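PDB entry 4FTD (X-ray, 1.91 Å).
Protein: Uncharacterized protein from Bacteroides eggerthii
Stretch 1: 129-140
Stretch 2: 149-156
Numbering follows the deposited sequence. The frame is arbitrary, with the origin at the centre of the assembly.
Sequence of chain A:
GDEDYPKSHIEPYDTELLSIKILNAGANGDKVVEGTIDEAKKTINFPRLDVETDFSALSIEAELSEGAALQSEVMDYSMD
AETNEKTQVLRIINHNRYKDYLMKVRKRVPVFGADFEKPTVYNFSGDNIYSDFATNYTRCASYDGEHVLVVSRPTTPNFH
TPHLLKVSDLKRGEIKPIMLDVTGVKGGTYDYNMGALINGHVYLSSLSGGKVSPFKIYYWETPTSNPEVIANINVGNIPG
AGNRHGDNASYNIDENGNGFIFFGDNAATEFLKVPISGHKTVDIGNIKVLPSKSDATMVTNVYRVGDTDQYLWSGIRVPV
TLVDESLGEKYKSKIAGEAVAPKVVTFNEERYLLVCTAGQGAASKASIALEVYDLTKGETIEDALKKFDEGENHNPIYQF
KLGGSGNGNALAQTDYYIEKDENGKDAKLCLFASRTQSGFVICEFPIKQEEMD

Stretch 1, residues 129-140: IYSDFATNYTRC
Stretch 2 (149-156) LVVSRPTT

Two backbone hydrogen bonds fix the register between the stretches. Val151 N donates to Cys140 O (2.9 Å, N-H...O angle 163°), and Arg153 N donates to Tyr137 O (3.0 Å, 161°). Between them Thr138 lies opposite Ser152, CA to CA 4.4 Å, in a loose antiparallel pairing. A weakly bonded strand around Thr138 to Cys140 meets the strand that includes Leu149 and Val150; their axes approach to 5.6 Å, with 136° between their N-to-C directions, nearer antiparallel than parallel. Arg139 N and Val151 O are 4.2 Å apart, and a water fills the gap, accepting from Arg139 N at 2.8 Å and lying 2.7 Å from Val151 O. A second water joins Thr138 OG1 and Arg153 O, at 2.8 Å from each.

Stretch 1 reaches this pairing through a short 3-10 segment, 131-133, and a type I turn from Thr135 to Thr138, with phi/psi of -82/11° at Asn136 and -79/-7° at Tyr137. Thr135 OG1 (chi1 p) accepts from Tyr137 N at 3.0 Å. Asn136 O accepts from Arg139 NE at 2.9 Å, with the Arg139 side chain m, t, t, and also lies 3.1 Å from Arg153 NH2. The two like-charged side chains come close, Arg139 NE to Arg153 NH2 being 3.8 Å. A water accepts from NH2 of Arg139 and of Arg153, each at 2.8 Å, the former bond weak, and donates weakly to Asn136 OD1 at 3.0 Å.

Arg153 (chi1 m, chi2 t, chi3 m, chi4 141°) lays its guanidinium flat on the ring of Tyr137 (chi1 m, chi2 74°), with centres 4.5 Å apart and planes at 25°. Thr155 (chi1 t) covers the opposite face: Thr155 CB stands 4.1 Å from the centroid of the Tyr137 ring, 23° off the normal, while Thr155 CG2 reaches Tyr137 CB at 3.6 Å. The aromatic ring is thus held between a cationic plane and an aliphatic carbon.

The contact becomes apolar around Val150 (chi1 t). Val150 CG1 meets Thr138 CG2 at 3.7 Å and Phe133 CE2 at 3.8 Å; Val150 CG2 lies 4.0 Å from Tyr130 CE2. Tyr130 is t and Phe133 m, and both rings meet the valine obliquely. Thr138 (m) and Ser152 (p) project to the same face of the sheet, with Thr138 OG1 3.2 Å from Ser152 CB. Asp132 CB packs 4.1 Å from Ser152 CB, and Cys140 CB (chi1 t) lies 4.0 Å from Val151 CG2 (chi1 t). The contact buries 619 Å², both sides summed.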

# COMPACT_ATOMS: atom_id res chain seq x y z
N ILE A 129 -17.74 5.70 11.15
CA ILE A 129 -17.68 6.56 9.95
C ILE A 129 -17.44 8.04 10.31
O ILE A 129 -18.15 8.59 11.12
CB ILE A 129 -18.96 6.43 9.07
CG1 ILE A 129 -18.79 7.19 7.74
CG2 ILE A 129 -20.23 6.83 9.85
CD1 ILE A 129 -19.94 7.01 6.76
N TYR A 130 -16.39 8.67 9.76
CA TYR A 130 -16.13 10.09 9.98
C TYR A 130 -17.39 10.88 9.54
O TYR A 130 -17.87 10.69 8.43
CB TYR A 130 -14.87 10.56 9.23
CG TYR A 130 -14.51 11.95 9.60
CD1 TYR A 130 -14.00 12.24 10.85
CD2 TYR A 130 -14.72 13.02 8.70
CE1 TYR A 130 -13.70 13.54 11.22
CE2 TYR A 130 -14.45 14.33 9.09
CZ TYR A 130 -13.91 14.58 10.32
OH TYR A 130 -13.64 15.85 10.68
N SER A 131 -17.93 11.73 10.42
CA SER A 131 -19.29 12.29 10.23
C SER A 131 -19.47 13.03 8.91
O SER A 131 -20.48 12.88 8.24
CB SER A 131 -19.70 13.21 11.42
OG SER A 131 -18.76 14.28 11.47
N ASP A 132 -18.46 13.79 8.50
CA ASP A 132 -18.53 14.49 7.17
C ASP A 132 -18.60 13.58 5.97
O ASP A 132 -19.20 13.91 4.96
CB ASP A 132 -17.41 15.50 7.01
CG ASP A 132 -17.50 16.60 8.04
OD1 ASP A 132 -18.61 17.04 8.40
OD2 ASP A 132 -16.44 17.03 8.50
N PHE A 133 -18.05 12.39 6.13
CA PHE A 133 -18.17 11.34 5.14
C PHE A 133 -19.46 10.53 5.13
O PHE A 133 -19.55 9.58 4.39
CB PHE A 133 -16.96 10.36 5.21
CG PHE A 133 -15.77 10.87 4.51
CD1 PHE A 133 -15.77 10.91 3.15
CD2 PHE A 133 -14.65 11.29 5.21
CE1 PHE A 133 -14.69 11.39 2.46
CE2 PHE A 133 -13.56 11.78 4.54
CZ PHE A 133 -13.58 11.83 3.15
N ALA A 134 -20.43 10.90 5.94
CA ALA A 134 -21.70 10.24 5.92
C ALA A 134 -22.60 10.83 4.85
O ALA A 134 -23.64 10.29 4.63
CB ALA A 134 -22.37 10.32 7.28
N THR A 135 -22.22 11.91 4.17
CA THR A 135 -23.07 12.49 3.09
C THR A 135 -22.26 12.65 1.86
O THR A 135 -21.06 12.56 1.90
CB THR A 135 -23.70 13.86 3.45
OG1 THR A 135 -22.77 14.93 3.23
CG2 THR A 135 -24.19 13.87 4.90
N ASN A 136 -22.91 12.92 0.74
CA ASN A 136 -22.17 13.16 -0.48
C ASN A 136 -21.64 14.59 -0.59
O ASN A 136 -21.21 15.02 -1.65
CB ASN A 136 -22.96 12.70 -1.69
CG ASN A 136 -24.16 13.54 -1.96
OD1 ASN A 136 -24.41 14.55 -1.30
ND2 ASN A 136 -24.91 13.14 -2.97
N TYR A 137 -21.72 15.36 0.49
CA TYR A 137 -21.07 16.70 0.51
C TYR A 137 -19.57 16.63 0.76
O TYR A 137 -18.90 17.62 0.66
CB TYR A 137 -21.79 17.64 1.50
CG TYR A 137 -23.03 18.20 0.85
CD1 TYR A 137 -24.14 17.39 0.68
CD2 TYR A 137 -23.06 19.48 0.33
CE1 TYR A 137 -25.29 17.87 0.06
CE2 TYR A 137 -24.20 19.97 -0.31
CZ TYR A 137 -25.31 19.15 -0.46
OH TYR A 137 -26.47 19.60 -1.05
N THR A 138 -19.04 15.45 1.05
CA THR A 138 -17.59 15.24 1.14
C THR A 138 -17.28 14.05 0.25
O THR A 138 -17.78 12.96 0.50
CB THR A 138 -17.13 14.88 2.58
OG1 THR A 138 -17.43 15.94 3.48
CG2 THR A 138 -15.62 14.59 2.61
N ARG A 139 -16.48 14.27 -0.77
CA ARG A 139 -16.16 13.23 -1.79
C ARG A 139 -14.68 12.92 -1.89
O ARG A 139 -14.24 12.12 -2.72
CB ARG A 139 -16.69 13.67 -3.14
CG ARG A 139 -18.18 13.86 -3.11
CD ARG A 139 -18.76 14.17 -4.48
NE ARG A 139 -20.20 14.43 -4.29
CZ ARG A 139 -21.07 14.59 -5.29
NH1 ARG A 139 -20.68 14.48 -6.53
NH2 ARG A 139 -22.33 14.86 -5.04
N CYS A 140 -13.89 13.51 -1.01
CA CYS A 140 -12.47 13.34 -1.06
C CYS A 140 -11.79 13.54 0.28
O CYS A 140 -12.10 14.48 0.99
CB CYS A 140 -11.88 14.35 -2.01
SG CYS A 140 -10.14 14.15 -2.49
N LEU A 149 -6.58 15.13 5.25
CA LEU A 149 -7.34 16.24 4.67
C LEU A 149 -8.73 15.71 4.34
O LEU A 149 -8.84 14.66 3.71
CB LEU A 149 -6.65 16.74 3.40
CG LEU A 149 -7.45 17.64 2.42
CD1 LEU A 149 -7.75 18.98 3.11
CD2 LEU A 149 -6.71 17.80 1.07
N VAL A 150 -9.78 16.42 4.80
CA VAL A 150 -11.16 16.09 4.53
C VAL A 150 -11.74 17.25 3.73
O VAL A 150 -11.71 18.38 4.21
CB VAL A 150 -11.97 15.88 5.80
CG1 VAL A 150 -13.39 15.53 5.39
CG2 VAL A 150 -11.29 14.79 6.64
N VAL A 151 -12.16 17.00 2.47
CA VAL A 151 -12.59 18.09 1.59
C VAL A 151 -14.11 18.17 1.75
O VAL A 151 -14.88 17.80 0.89
CB VAL A 151 -12.16 17.92 0.12
CG1 VAL A 151 -12.54 19.17 -0.69
CG2 VAL A 151 -10.67 17.62 0.05
N SER A 152 -14.52 18.67 2.91
CA SER A 152 -15.93 18.77 3.21
C SER A 152 -16.54 20.10 2.72
O SER A 152 -15.97 21.15 2.90
CB SER A 152 -16.17 18.63 4.72
OG SER A 152 -15.37 19.54 5.44
N ARG A 153 -17.66 19.99 2.02
CA ARG A 153 -18.46 21.14 1.68
C ARG A 153 -19.47 21.25 2.84
O ARG A 153 -19.96 20.25 3.34
CB ARG A 153 -19.21 20.93 0.37
CG ARG A 153 -18.32 21.08 -0.86
CD ARG A 153 -19.19 21.03 -2.10
NE ARG A 153 -19.57 19.64 -2.32
CZ ARG A 153 -20.76 19.18 -2.72
NH1 ARG A 153 -21.80 19.99 -2.93
NH2 ARG A 153 -20.93 17.88 -2.87
N PRO A 154 -19.75 22.48 3.28
CA PRO A 154 -20.55 22.65 4.49
C PRO A 154 -22.02 22.24 4.31
O PRO A 154 -22.67 22.70 3.41
CB PRO A 154 -20.43 24.13 4.80
CG PRO A 154 -19.93 24.78 3.55
CD PRO A 154 -19.20 23.74 2.78
N THR A 155 -22.54 21.46 5.23
CA THR A 155 -23.92 21.01 5.12
C THR A 155 -24.44 20.65 6.49
O THR A 155 -23.65 20.48 7.44
CB THR A 155 -24.05 19.84 4.08
OG1 THR A 155 -25.41 19.67 3.82
CG2 THR A 155 -23.50 18.51 4.56
N THR A 156 -25.77 20.59 6.63
CA THR A 156 -26.35 20.27 7.93
C THR A 156 -25.86 18.91 8.42
O THR A 156 -25.58 18.05 7.59
CB THR A 156 -27.88 20.33 7.88
OG1 THR A 156 -28.35 20.24 9.23
CG2 THR A 156 -28.47 19.14 7.00
O HOH W 1 -23.41 16.67 -3.13
O HOH W 2 -18.01 17.31 -2.56
O HOH W 3 -19.54 17.63 4.18
O HOH W 4 -15.51 16.83 -1.52